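Local coordinates for protein Uly1 (Catenovulum maritimum, PDB 7DRQ) that probably cleaves the algal polysaccharide ulvan by a lyase reaction, as a calcium-binding beta-propeller enzyme of polysaccharide lyase family 24, at residues A[245-251]-A[315-320]; A[257-263]-A[277-283]; A[284-290]-A[340-346]; A[292-296]-A[349-353]. All coordinates share one frame. Residue numbers count along the deposited sequence, not the author numbering.

Contact 1. Residues A[245-251]-A[315-320]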
# COMPACT_ATOMS: atom_id res chain seq x y z
N SER A 245 -0.19 -15.08 -10.71
CA SER A 245 -1.31 -15.06 -9.78
C SER A 245 -0.97 -15.78 -8.48
O SER A 245 -0.60 -16.96 -8.50
CB SER A 245 -2.53 -15.72 -10.42
OG SER A 245 -2.90 -15.03 -11.59
N PHE A 246 -1.12 -15.09 -7.36
CA PHE A 246 -1.09 -15.80 -6.08
C PHE A 246 -2.33 -16.66 -5.90
O PHE A 246 -2.24 -17.80 -5.41
CB PHE A 246 -0.97 -14.83 -4.90
CG PHE A 246 -1.22 -15.51 -3.59
CD1 PHE A 246 -0.24 -16.30 -3.02
CD2 PHE A 246 -2.47 -15.46 -2.98
CE1 PHE A 246 -0.47 -16.98 -1.85
CE2 PHE A 246 -2.71 -16.15 -1.81
CZ PHE A 246 -1.71 -16.91 -1.24
N ASN A 247 -3.49 -16.13 -6.26
CA ASN A 247 -4.75 -16.86 -6.23
C ASN A 247 -5.47 -16.65 -7.55
O ASN A 247 -5.17 -15.72 -8.31
CB ASN A 247 -5.64 -16.43 -5.03
CG ASN A 247 -6.14 -14.99 -5.13
OD1 ASN A 247 -5.35 -14.05 -5.20
ND2 ASN A 247 -7.46 -14.83 -5.15
N VAL A 248 -6.41 -17.54 -7.86
CA VAL A 248 -7.07 -17.51 -9.15
C VAL A 248 -8.15 -16.42 -9.18
O VAL A 248 -8.64 -15.95 -8.15
CB VAL A 248 -7.68 -18.88 -9.50
CG1 VAL A 248 -6.63 -19.98 -9.39
CG2 VAL A 248 -8.88 -19.16 -8.58
N LEU A 249 -8.54 -16.04 -10.39
CA LEU A 249 -9.84 -15.44 -10.60
C LEU A 249 -10.82 -16.54 -10.99
O LEU A 249 -10.43 -17.62 -11.44
CB LEU A 249 -9.79 -14.36 -11.69
CG LEU A 249 -8.99 -13.10 -11.37
CD1 LEU A 249 -8.77 -12.27 -12.62
CD2 LEU A 249 -9.68 -12.26 -10.29
N GLY A 250 -12.10 -16.26 -10.77
CA GLY A 250 -13.13 -17.25 -11.07
C GLY A 250 -13.01 -18.51 -10.24
O GLY A 250 -13.22 -19.62 -10.76
N ALA A 251 -12.68 -18.37 -8.96
CA ALA A 251 -12.51 -19.54 -8.11
C ALA A 251 -13.78 -20.39 -8.02
O ALA A 251 -13.69 -21.58 -7.72
CB ALA A 251 -12.07 -19.12 -6.70
N ILE A 315 0.68 -25.43 -0.25
CA ILE A 315 -0.66 -25.02 -0.62
C ILE A 315 -0.79 -25.06 -2.14
O ILE A 315 0.20 -25.01 -2.88
CB ILE A 315 -1.04 -23.63 -0.07
CG1 ILE A 315 -0.11 -22.54 -0.62
CG2 ILE A 315 -1.00 -23.64 1.46
CD1 ILE A 315 -0.65 -21.12 -0.43
N THR A 316 -2.03 -25.20 -2.60
CA THR A 316 -2.33 -25.11 -4.02
C THR A 316 -1.91 -23.75 -4.56
O THR A 316 -2.14 -22.73 -3.93
CB THR A 316 -3.83 -25.32 -4.24
OG1 THR A 316 -4.22 -26.59 -3.70
CG2 THR A 316 -4.18 -25.27 -5.73
N MSE A 317 -1.28 -23.75 -5.74
CA MSE A 317 -0.75 -22.51 -6.31
C MSE A 317 -0.90 -22.55 -7.84
O MSE A 317 -0.33 -23.43 -8.49
CB MSE A 317 0.71 -22.31 -5.90
CG MSE A 317 1.37 -21.03 -6.39
SE MSE A 317 0.44 -19.44 -5.70
CE MSE A 317 0.10 -20.09 -3.90
N PRO A 318 -1.66 -21.60 -8.42
CA PRO A 318 -2.36 -20.50 -7.74
C PRO A 318 -3.47 -20.99 -6.81
O PRO A 318 -4.14 -21.98 -7.11
CB PRO A 318 -2.94 -19.67 -8.89
CG PRO A 318 -2.23 -20.13 -10.12
CD PRO A 318 -1.84 -21.55 -9.88
N LEU A 319 -3.64 -20.31 -5.68
CA LEU A 319 -4.60 -20.75 -4.67
C LEU A 319 -6.03 -20.57 -5.16
O LEU A 319 -6.38 -19.56 -5.78
CB LEU A 319 -4.40 -19.95 -3.38
CG LEU A 319 -5.07 -20.45 -2.10
CD1 LEU A 319 -4.64 -21.88 -1.77
CD2 LEU A 319 -4.76 -19.48 -0.92
N VAL A 320 -6.88 -21.56 -4.85
CA VAL A 320 -8.30 -21.52 -5.18
C VAL A 320 -9.16 -21.44 -3.93
O VAL A 320 -10.13 -20.68 -3.89
CB VAL A 320 -8.71 -22.72 -6.04
CG1 VAL A 320 -10.21 -22.64 -6.37
CG2 VAL A 320 -7.88 -22.79 -7.31
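Two loops meet here through a single backbone bridge and a layer of apolar side chains. Leu319 N donates to Phe246 O at 2.9 Å and Val248 N to Leu319 O at 2.9 Å, so Asn247 and Leu319 lie opposite each other. The cis peptide before Pro318 bends the chain, and Pro318 CB packs 3.7 Å from Val248 CG1. Phe246, in the t rotamer, swings its ring to the other loop although its CA-to-CB bond points away; CZ lies 4.0 Å from Leu319 CD2. Met317, present as selenomethionine, has a flexible unbranched chain that curls over (chi2 and chi3 p): its CE lies 3.8 Å from Phe246 CE1, and its SE 5.0 Å from the centroid of the Phe246 ring, an oblique Met-aromatic contact. The Asn247 amide suits its place by both accepting from Val228 N and donating to Gly226 O. The joint links the loop leaving strand 239-245 to that between strands 307-308 and 326-328; Phe246 also meets Trp307 edge-to-face and packs on Ile262 of strand 261-269.

Contact 2. Residues A[257-263]-A[277-283]. With CA (calcium ion), chain E.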
# COMPACT_ATOMS: atom_id res chain seq x y z
N ILE A 257 -16.40 -22.85 -3.57
CA ILE A 257 -17.86 -22.82 -3.64
C ILE A 257 -18.36 -21.61 -4.43
O ILE A 257 -19.49 -21.65 -4.94
CB ILE A 257 -18.49 -22.82 -2.23
CG1 ILE A 257 -18.00 -21.62 -1.42
CG2 ILE A 257 -18.18 -24.12 -1.51
CD1 ILE A 257 -18.84 -21.34 -0.18
N LYS A 258 -17.54 -20.58 -4.58
CA LYS A 258 -17.96 -19.29 -5.11
C LYS A 258 -16.70 -18.49 -5.41
O LYS A 258 -15.64 -18.75 -4.84
CB LYS A 258 -18.85 -18.55 -4.10
CG LYS A 258 -19.44 -17.21 -4.55
CD LYS A 258 -20.02 -16.50 -3.36
CE LYS A 258 -20.75 -15.20 -3.72
NZ LYS A 258 -19.95 -14.28 -4.55
N ASN A 259 -16.83 -17.51 -6.30
CA ASN A 259 -15.77 -16.53 -6.47
C ASN A 259 -15.52 -15.79 -5.15
O ASN A 259 -16.40 -15.68 -4.31
CB ASN A 259 -16.14 -15.51 -7.55
CG ASN A 259 -16.17 -16.11 -8.95
OD1 ASN A 259 -15.71 -17.23 -9.18
ND2 ASN A 259 -16.73 -15.36 -9.88
N TRP A 260 -14.30 -15.27 -4.99
CA TRP A 260 -13.99 -14.46 -3.82
C TRP A 260 -12.96 -13.41 -4.21
O TRP A 260 -12.43 -13.42 -5.32
CB TRP A 260 -13.48 -15.31 -2.64
CG TRP A 260 -12.30 -16.22 -2.93
CD1 TRP A 260 -12.31 -17.39 -3.65
CD2 TRP A 260 -10.94 -16.03 -2.51
NE1 TRP A 260 -11.05 -17.94 -3.69
CE2 TRP A 260 -10.19 -17.13 -3.00
CE3 TRP A 260 -10.29 -15.05 -1.76
CZ2 TRP A 260 -8.82 -17.26 -2.76
CZ3 TRP A 260 -8.92 -15.19 -1.53
CH2 TRP A 260 -8.21 -16.28 -2.03
N SER A 261 -12.72 -12.46 -3.30
CA SER A 261 -11.74 -11.40 -3.50
C SER A 261 -10.83 -11.34 -2.28
O SER A 261 -11.18 -11.78 -1.19
CB SER A 261 -12.43 -10.04 -3.71
OG SER A 261 -11.50 -9.09 -4.22
N ILE A 262 -9.64 -10.77 -2.47
CA ILE A 262 -8.55 -10.93 -1.52
C ILE A 262 -8.11 -9.55 -1.03
O ILE A 262 -7.91 -8.63 -1.82
CB ILE A 262 -7.38 -11.71 -2.16
CG1 ILE A 262 -6.19 -11.82 -1.21
CG2 ILE A 262 -6.97 -11.08 -3.52
CD1 ILE A 262 -5.19 -12.89 -1.65
N TYR A 263 -8.02 -9.41 0.30
CA TYR A 263 -7.76 -8.14 0.97
C TYR A 263 -6.53 -8.34 1.84
O TYR A 263 -6.64 -8.86 2.96
CB TYR A 263 -8.98 -7.69 1.79
CG TYR A 263 -10.11 -7.22 0.91
CD1 TYR A 263 -10.92 -8.13 0.25
CD2 TYR A 263 -10.34 -5.86 0.72
CE1 TYR A 263 -11.94 -7.70 -0.57
CE2 TYR A 263 -11.37 -5.43 -0.11
CZ TYR A 263 -12.16 -6.35 -0.75
OH TYR A 263 -13.17 -5.93 -1.57
N PHE A 277 -3.67 -12.08 4.41
CA PHE A 277 -4.85 -11.49 3.81
C PHE A 277 -6.11 -11.95 4.53
O PHE A 277 -6.09 -12.91 5.31
CB PHE A 277 -4.94 -11.81 2.30
CG PHE A 277 -5.09 -13.27 1.98
CD1 PHE A 277 -3.97 -14.07 1.81
CD2 PHE A 277 -6.36 -13.84 1.81
CE1 PHE A 277 -4.10 -15.42 1.50
CE2 PHE A 277 -6.50 -15.20 1.49
CZ PHE A 277 -5.37 -15.98 1.33
N GLN A 278 -7.19 -11.23 4.26
CA GLN A 278 -8.54 -11.67 4.59
C GLN A 278 -9.33 -11.81 3.29
O GLN A 278 -8.93 -11.32 2.24
CB GLN A 278 -9.22 -10.69 5.57
CG GLN A 278 -8.34 -10.46 6.80
CD GLN A 278 -9.03 -9.70 7.92
OE1 GLN A 278 -9.11 -8.47 7.90
NE2 GLN A 278 -9.53 -10.43 8.91
N ARG A 279 -10.47 -12.49 3.37
CA ARG A 279 -11.22 -12.88 2.19
C ARG A 279 -12.57 -12.17 2.20
O ARG A 279 -13.17 -11.99 3.26
CB ARG A 279 -11.41 -14.40 2.16
CG ARG A 279 -12.55 -14.88 1.25
CD ARG A 279 -12.70 -16.41 1.27
NE ARG A 279 -13.11 -16.89 2.59
CZ ARG A 279 -12.98 -18.16 2.99
NH1 ARG A 279 -12.48 -19.06 2.16
NH2 ARG A 279 -13.41 -18.53 4.20
N ARG A 280 -13.05 -11.74 1.03
CA ARG A 280 -14.43 -11.29 0.91
C ARG A 280 -15.15 -12.28 0.02
O ARG A 280 -14.81 -12.41 -1.16
CB ARG A 280 -14.56 -9.87 0.35
CG ARG A 280 -16.03 -9.40 0.35
CD ARG A 280 -16.20 -7.95 -0.15
NE ARG A 280 -15.49 -6.98 0.67
CZ ARG A 280 -15.52 -5.66 0.47
NH1 ARG A 280 -16.27 -5.15 -0.49
NH2 ARG A 280 -14.82 -4.85 1.25
N PHE A 281 -16.13 -12.95 0.54
CA PHE A 281 -16.86 -13.93 -0.22
C PHE A 281 -18.17 -13.40 -0.81
O PHE A 281 -18.67 -13.96 -1.69
CB PHE A 281 -17.28 -15.11 0.69
CG PHE A 281 -16.62 -16.41 0.41
CD1 PHE A 281 -16.49 -16.89 -0.84
CD2 PHE A 281 -16.21 -17.22 1.45
CE1 PHE A 281 -15.89 -18.09 -1.08
CE2 PHE A 281 -15.63 -18.45 1.22
CZ PHE A 281 -15.48 -18.88 -0.08
N ASN A 282 -18.71 -12.35 -0.23
CA ASN A 282 -19.98 -11.80 -0.68
C ASN A 282 -21.08 -12.84 -0.63
O ASN A 282 -22.00 -12.82 -1.46
CB ASN A 282 -19.88 -11.20 -2.07
CG ASN A 282 -18.76 -10.17 -2.17
OD1 ASN A 282 -18.89 -9.05 -1.68
ND2 ASN A 282 -17.67 -10.56 -2.81
N LEU A 283 -20.99 -13.76 0.30
CA LEU A 283 -22.14 -14.60 0.59
C LEU A 283 -23.15 -13.83 1.43
O LEU A 283 -22.77 -12.99 2.25
CB LEU A 283 -21.72 -15.83 1.36
CG LEU A 283 -20.82 -16.83 0.66
CD1 LEU A 283 -20.07 -17.64 1.70
CD2 LEU A 283 -21.67 -17.72 -0.23
CA CA E . -21.28 -11.54 3.29
O HOH W 1 -17.57 -13.01 -4.31
O HOH W 2 -19.29 -10.34 2.33
O HOH W 3 -19.57 -13.30 2.98
O HOH W 4 -23.57 -10.71 4.05
O HOH W 5 -22.00 -10.24 1.52
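Four backbone hydrogen bonds hold these antiparallel strands together: Ser261 N to Arg280 O (3.0 Å), Arg280 N to Ser261 O (2.9 Å), Tyr263 N to Gln278 O (2.9 Å) and Gln278 N to Tyr263 O (2.8 Å). Ile262 and Arg279 form the non-hydrogen-bonded pair between them. Past the strand ends, Lys258 NZ makes a weak bond to Phe281 O at 3.1 Å, and its long aliphatic chain suits it to span the gap. A water bridges Lys258 NZ, Asn259 O and Asn282 ND2, while Leu283 O binds calcium at 2.3 Å, a carbonyl being a fitting hard ligand. Beside Ile262 the packing is largely apolar: Ile262 CD1 sits 3.7 Å from the centroid of the Phe277 ring in a CH-pi contact, and Trp260 CZ3 is 3.9 Å from Phe277 CE2. On the other face Tyr263 OH lies over the Arg280 guanidinium, 3.1 Å from Arg280 CZ, whereas Arg280 NE bonds to Gln290. The pair belongs to the hairpin of strands 261-269 and 272-280 in a propeller-type antiparallel sheet; strand 290-298 follows beyond 272-280, and Val228 of strand 225-234 touches Ile262.

Contact 3. Residues A[284-290]-A[340-346]. With CA (calcium ion), chain E.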
# COMPACT_ATOMS: atom_id res chain seq x y z
N PRO A 284 -24.45 -14.10 1.27
CA PRO A 284 -25.42 -13.51 2.19
C PRO A 284 -25.32 -14.22 3.53
O PRO A 284 -25.87 -15.31 3.71
CB PRO A 284 -26.77 -13.74 1.50
CG PRO A 284 -26.55 -14.95 0.64
CD PRO A 284 -25.08 -14.97 0.26
N ASP A 285 -24.58 -13.64 4.46
CA ASP A 285 -24.22 -14.35 5.68
C ASP A 285 -23.96 -13.32 6.77
O ASP A 285 -24.28 -12.14 6.63
CB ASP A 285 -23.01 -15.26 5.44
CG ASP A 285 -21.76 -14.49 5.02
OD1 ASP A 285 -21.77 -13.24 5.02
OD2 ASP A 285 -20.76 -15.14 4.66
N ARG A 286 -23.35 -13.77 7.86
CA ARG A 286 -23.06 -12.90 8.99
C ARG A 286 -21.95 -11.89 8.69
O ARG A 286 -21.76 -10.96 9.48
CB ARG A 286 -22.66 -13.74 10.20
CG ARG A 286 -21.38 -14.53 9.98
CD ARG A 286 -21.12 -15.56 11.06
NE ARG A 286 -20.87 -14.97 12.38
CZ ARG A 286 -19.91 -15.38 13.19
NH1 ARG A 286 -19.11 -16.38 12.83
NH2 ARG A 286 -19.75 -14.81 14.38
N PHE A 287 -21.22 -12.05 7.59
CA PHE A 287 -20.05 -11.22 7.30
C PHE A 287 -20.45 -10.08 6.36
O PHE A 287 -20.71 -10.30 5.18
CB PHE A 287 -18.92 -12.07 6.71
CG PHE A 287 -18.40 -13.10 7.67
CD1 PHE A 287 -17.62 -12.72 8.76
CD2 PHE A 287 -18.72 -14.44 7.51
CE1 PHE A 287 -17.15 -13.67 9.66
CE2 PHE A 287 -18.26 -15.39 8.41
CZ PHE A 287 -17.49 -15.01 9.48
N ARG A 288 -20.51 -8.86 6.91
CA ARG A 288 -20.83 -7.69 6.09
C ARG A 288 -19.84 -7.52 4.95
O ARG A 288 -20.21 -7.09 3.86
CB ARG A 288 -20.84 -6.45 6.98
CG ARG A 288 -21.12 -5.16 6.24
CD ARG A 288 -21.17 -4.00 7.24
NE ARG A 288 -21.31 -2.72 6.55
CZ ARG A 288 -20.50 -1.69 6.71
NH1 ARG A 288 -19.48 -1.76 7.56
NH2 ARG A 288 -20.73 -0.56 6.05
N ALA A 289 -18.57 -7.83 5.20
CA ALA A 289 -17.52 -7.66 4.21
C ALA A 289 -16.56 -8.83 4.29
O ALA A 289 -16.90 -9.94 3.87
CB ALA A 289 -16.81 -6.32 4.41
N GLN A 290 -15.37 -8.64 4.88
CA GLN A 290 -14.40 -9.72 4.86
C GLN A 290 -14.70 -10.78 5.92
O GLN A 290 -15.46 -10.57 6.87
CB GLN A 290 -12.97 -9.18 5.06
CG GLN A 290 -12.30 -8.61 3.81
CD GLN A 290 -12.77 -7.22 3.48
OE1 GLN A 290 -13.75 -7.02 2.76
NE2 GLN A 290 -12.04 -6.21 3.99
N LYS A 340 -27.45 -11.41 9.84
CA LYS A 340 -26.84 -10.94 8.60
C LYS A 340 -26.02 -9.69 8.85
O LYS A 340 -26.45 -8.76 9.53
CB LYS A 340 -27.91 -10.66 7.55
CG LYS A 340 -28.54 -11.91 7.04
CD LYS A 340 -27.54 -12.80 6.33
CE LYS A 340 -28.17 -14.13 6.03
NZ LYS A 340 -29.39 -13.88 5.20
N ASP A 341 -24.80 -9.70 8.30
CA ASP A 341 -23.87 -8.57 8.32
C ASP A 341 -23.43 -8.16 9.72
O ASP A 341 -22.79 -7.12 9.87
CB ASP A 341 -24.47 -7.36 7.60
CG ASP A 341 -24.69 -7.62 6.12
OD1 ASP A 341 -24.10 -8.59 5.60
OD2 ASP A 341 -25.45 -6.86 5.49
N GLN A 342 -23.71 -8.97 10.76
CA GLN A 342 -23.40 -8.55 12.13
C GLN A 342 -21.90 -8.53 12.43
O GLN A 342 -21.48 -7.84 13.36
CB GLN A 342 -24.10 -9.45 13.14
CG GLN A 342 -24.32 -8.79 14.52
CD GLN A 342 -25.16 -9.63 15.47
OE1 GLN A 342 -25.82 -10.58 15.06
NE2 GLN A 342 -25.12 -9.28 16.76
N VAL A 343 -21.08 -9.28 11.69
CA VAL A 343 -19.63 -9.22 11.81
C VAL A 343 -19.11 -8.38 10.65
O VAL A 343 -19.20 -8.79 9.48
CB VAL A 343 -18.98 -10.60 11.79
CG1 VAL A 343 -17.44 -10.48 11.99
CG2 VAL A 343 -19.60 -11.51 12.84
N SER A 344 -18.55 -7.21 10.96
CA SER A 344 -18.13 -6.26 9.94
C SER A 344 -16.61 -6.15 10.03
O SER A 344 -16.08 -5.60 11.00
CB SER A 344 -18.81 -4.91 10.13
OG SER A 344 -18.33 -3.96 9.18
N ILE A 345 -15.93 -6.70 9.02
CA ILE A 345 -14.48 -6.62 8.90
C ILE A 345 -14.19 -5.85 7.63
O ILE A 345 -14.40 -6.37 6.52
CB ILE A 345 -13.83 -8.01 8.87
CG1 ILE A 345 -14.16 -8.79 10.15
CG2 ILE A 345 -12.32 -7.90 8.65
CD1 ILE A 345 -13.85 -10.28 10.02
N THR A 346 -13.68 -4.62 7.77
CA THR A 346 -13.47 -3.75 6.62
C THR A 346 -12.07 -3.16 6.55
O THR A 346 -11.77 -2.44 5.60
CB THR A 346 -14.50 -2.59 6.64
OG1 THR A 346 -14.48 -1.96 7.92
CG2 THR A 346 -15.90 -3.13 6.37
CA CA E . -21.28 -11.54 3.29
O HOH W 4 -23.57 -10.71 4.05
O HOH W 3 -19.57 -13.30 2.98
O HOH W 6 -17.24 -8.77 7.50
O HOH W 2 -19.29 -10.34 2.33
O HOH W 7 -12.78 -3.31 3.20
O HOH W 5 -22.00 -10.24 1.52
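This is a loop-to-strand junction at a calcium site in the beta-propeller-like fold: the loop between strands 272-280 and 290-298 lies along the residues around strand 343-344, which belongs to the next sheet. Phe287 and Val343 form a single backbone bridge, with Val343 N bonded to Arg286 O and Arg288 N to Val343 O, both at 2.9 Å. Asp341 N to Asp285 O and Gln290 N to Ile345 O, each 3.0 Å, extend the seam. Asp285 suits its place twice over: OD1 accepts from Phe287 N at 2.9 Å in an Asx turn and binds calcium at 2.5 Å. Phe287 O, 2.3 Å from the calcium, and Leu283 O complete the protein ligands, with four waters. One of these waters donates to Asp341 OD1, so the acidic side chain reaches the ion through its hydration shell. Asp341 has a phi of 63°, a left-handed conformation that Asp tolerates better than most residues. The Phe287 ring packs on Val343, CD1 to CG1 at 3.9 Å. Extended Arg288 makes a cation-pi contact with Trp368 of strand 359-369, and its NH1 donates to Ser344 OG at 3.0 Å.

Contact 4. Residues A[292-296]-A[349-353]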
# COMPACT_ATOMS: atom_id res chain seq x y z
N GLY A 292 -12.45 -14.40 7.81
CA GLY A 292 -11.25 -15.19 7.90
C GLY A 292 -9.97 -14.39 8.06
O GLY A 292 -9.99 -13.15 8.02
N MSE A 293 -8.87 -15.09 8.27
CA MSE A 293 -7.55 -14.49 8.31
C MSE A 293 -6.58 -15.54 7.78
O MSE A 293 -6.61 -16.70 8.20
CB MSE A 293 -7.19 -14.04 9.73
CG MSE A 293 -5.88 -13.31 9.83
SE MSE A 293 -5.67 -12.65 11.68
CE MSE A 293 -7.03 -11.27 11.72
N PHE A 294 -5.72 -15.14 6.85
CA PHE A 294 -4.96 -16.12 6.07
C PHE A 294 -3.52 -15.67 5.92
O PHE A 294 -3.20 -14.48 5.95
CB PHE A 294 -5.61 -16.30 4.69
CG PHE A 294 -7.08 -16.62 4.75
CD1 PHE A 294 -7.52 -17.93 4.83
CD2 PHE A 294 -8.03 -15.60 4.75
CE1 PHE A 294 -8.89 -18.23 4.91
CE2 PHE A 294 -9.38 -15.88 4.83
CZ PHE A 294 -9.81 -17.21 4.89
N TYR A 295 -2.63 -16.65 5.71
CA TYR A 295 -1.20 -16.37 5.62
C TYR A 295 -0.52 -17.51 4.87
O TYR A 295 -0.86 -18.68 5.07
CB TYR A 295 -0.58 -16.21 7.01
CG TYR A 295 0.93 -16.34 7.10
CD1 TYR A 295 1.76 -15.28 6.75
CD2 TYR A 295 1.52 -17.49 7.61
CE1 TYR A 295 3.14 -15.38 6.87
CE2 TYR A 295 2.89 -17.62 7.72
CZ TYR A 295 3.70 -16.56 7.34
OH TYR A 295 5.06 -16.66 7.48
N ALA A 296 0.43 -17.16 4.01
CA ALA A 296 1.25 -18.16 3.35
C ALA A 296 2.61 -17.55 3.07
O ALA A 296 2.75 -16.32 3.01
CB ALA A 296 0.60 -18.66 2.05
N PHE A 349 -6.28 -4.77 9.12
CA PHE A 349 -5.54 -6.03 9.06
C PHE A 349 -4.09 -5.77 8.68
O PHE A 349 -3.81 -4.98 7.78
CB PHE A 349 -6.16 -6.99 8.04
CG PHE A 349 -5.32 -8.21 7.82
CD1 PHE A 349 -5.27 -9.21 8.78
CD2 PHE A 349 -4.52 -8.33 6.69
CE1 PHE A 349 -4.48 -10.34 8.59
CE2 PHE A 349 -3.71 -9.45 6.50
CZ PHE A 349 -3.70 -10.46 7.44
N ASP A 350 -3.18 -6.43 9.38
CA ASP A 350 -1.77 -6.36 9.02
C ASP A 350 -1.06 -7.56 9.61
O ASP A 350 -1.62 -8.28 10.44
CB ASP A 350 -1.13 -5.05 9.49
CG ASP A 350 0.13 -4.70 8.71
OD1 ASP A 350 0.38 -5.32 7.65
OD2 ASP A 350 0.87 -3.80 9.16
N TRP A 351 0.19 -7.77 9.18
CA TRP A 351 0.97 -8.92 9.61
C TRP A 351 2.45 -8.59 9.42
O TRP A 351 2.82 -7.69 8.68
CB TRP A 351 0.59 -10.18 8.82
CG TRP A 351 0.92 -10.02 7.39
CD1 TRP A 351 0.16 -9.41 6.44
CD2 TRP A 351 2.13 -10.42 6.75
NE1 TRP A 351 0.82 -9.43 5.23
CE2 TRP A 351 2.03 -10.05 5.40
CE3 TRP A 351 3.29 -11.07 7.19
CZ2 TRP A 351 3.05 -10.30 4.47
CZ3 TRP A 351 4.30 -11.32 6.28
CH2 TRP A 351 4.18 -10.94 4.93
N THR A 352 3.29 -9.37 10.09
CA THR A 352 4.73 -9.30 9.86
C THR A 352 5.34 -10.60 10.35
O THR A 352 4.69 -11.39 11.04
CB THR A 352 5.36 -8.08 10.56
OG1 THR A 352 6.73 -7.96 10.16
CG2 THR A 352 5.29 -8.25 12.07
N VAL A 353 6.58 -10.85 9.94
CA VAL A 353 7.40 -11.92 10.49
C VAL A 353 8.74 -11.31 10.87
O VAL A 353 9.36 -10.63 10.04
CB VAL A 353 7.60 -13.09 9.49
CG1 VAL A 353 8.45 -14.20 10.13
CG2 VAL A 353 6.26 -13.63 9.01
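The buried interface between two antiparallel sheets, successive in the chain as in the blades of a beta-propeller, is the setting of this contact. Strand 290-298 of one faces strand 350-353 of the next; the nearest CA atoms, Met293 with Phe349 and Tyr295 with Trp351, are 8.7 Å apart, too far for backbone pairing, so the contact is made almost wholly by side chains, without hydrogen bonds between the two segments. Large, mostly apolar residues suit such a gap. Met293, present as selenomethionine, brings its CG to 3.5 Å from Phe349 CE1, while its SE lies at the ring edge, 5.4 Å from the centroid of Phe349, a Met-aromatic contact made possible by a flexible side chain. Trp351 takes the p rotamer and offers its face to the edge of Tyr295, an offset edge-to-face pair with centroids 6.0 Å apart and planes at 60°. The polar ends are satisfied nearby: Tyr295 OH bonds with Arg274, and Trp351 NE1 with Lys265 O. The ring of Phe294 meets that of Phe277 on the adjacent strand 272-280. Beta-branched and compact, Val353 fits beside the phenol, its CG2 3.6 Å from Tyr295 OH.

How the contacts relate
From the N terminus, the chain first passes 245-251, whose partner 315-320 closes a loop of 63 intervening residues. Contact 2 is nested inside that loop, closing the short hairpin of strands 261-269 and 272-280. Contact 3 opens straight after it at 284-290 and contact 4 at 292-296; both close only beyond 315-320, so each crosses contact 1, and they cross each other. Contacts 2 and 3 share one calcium ion and its four waters, and touch through Arg280 and Gln290. Contact 1 ties the sheet ending at strand 239-245 to the next one, which contact 2 builds internally; contacts 3 and 4 join that sheet to the one containing strand 359-369.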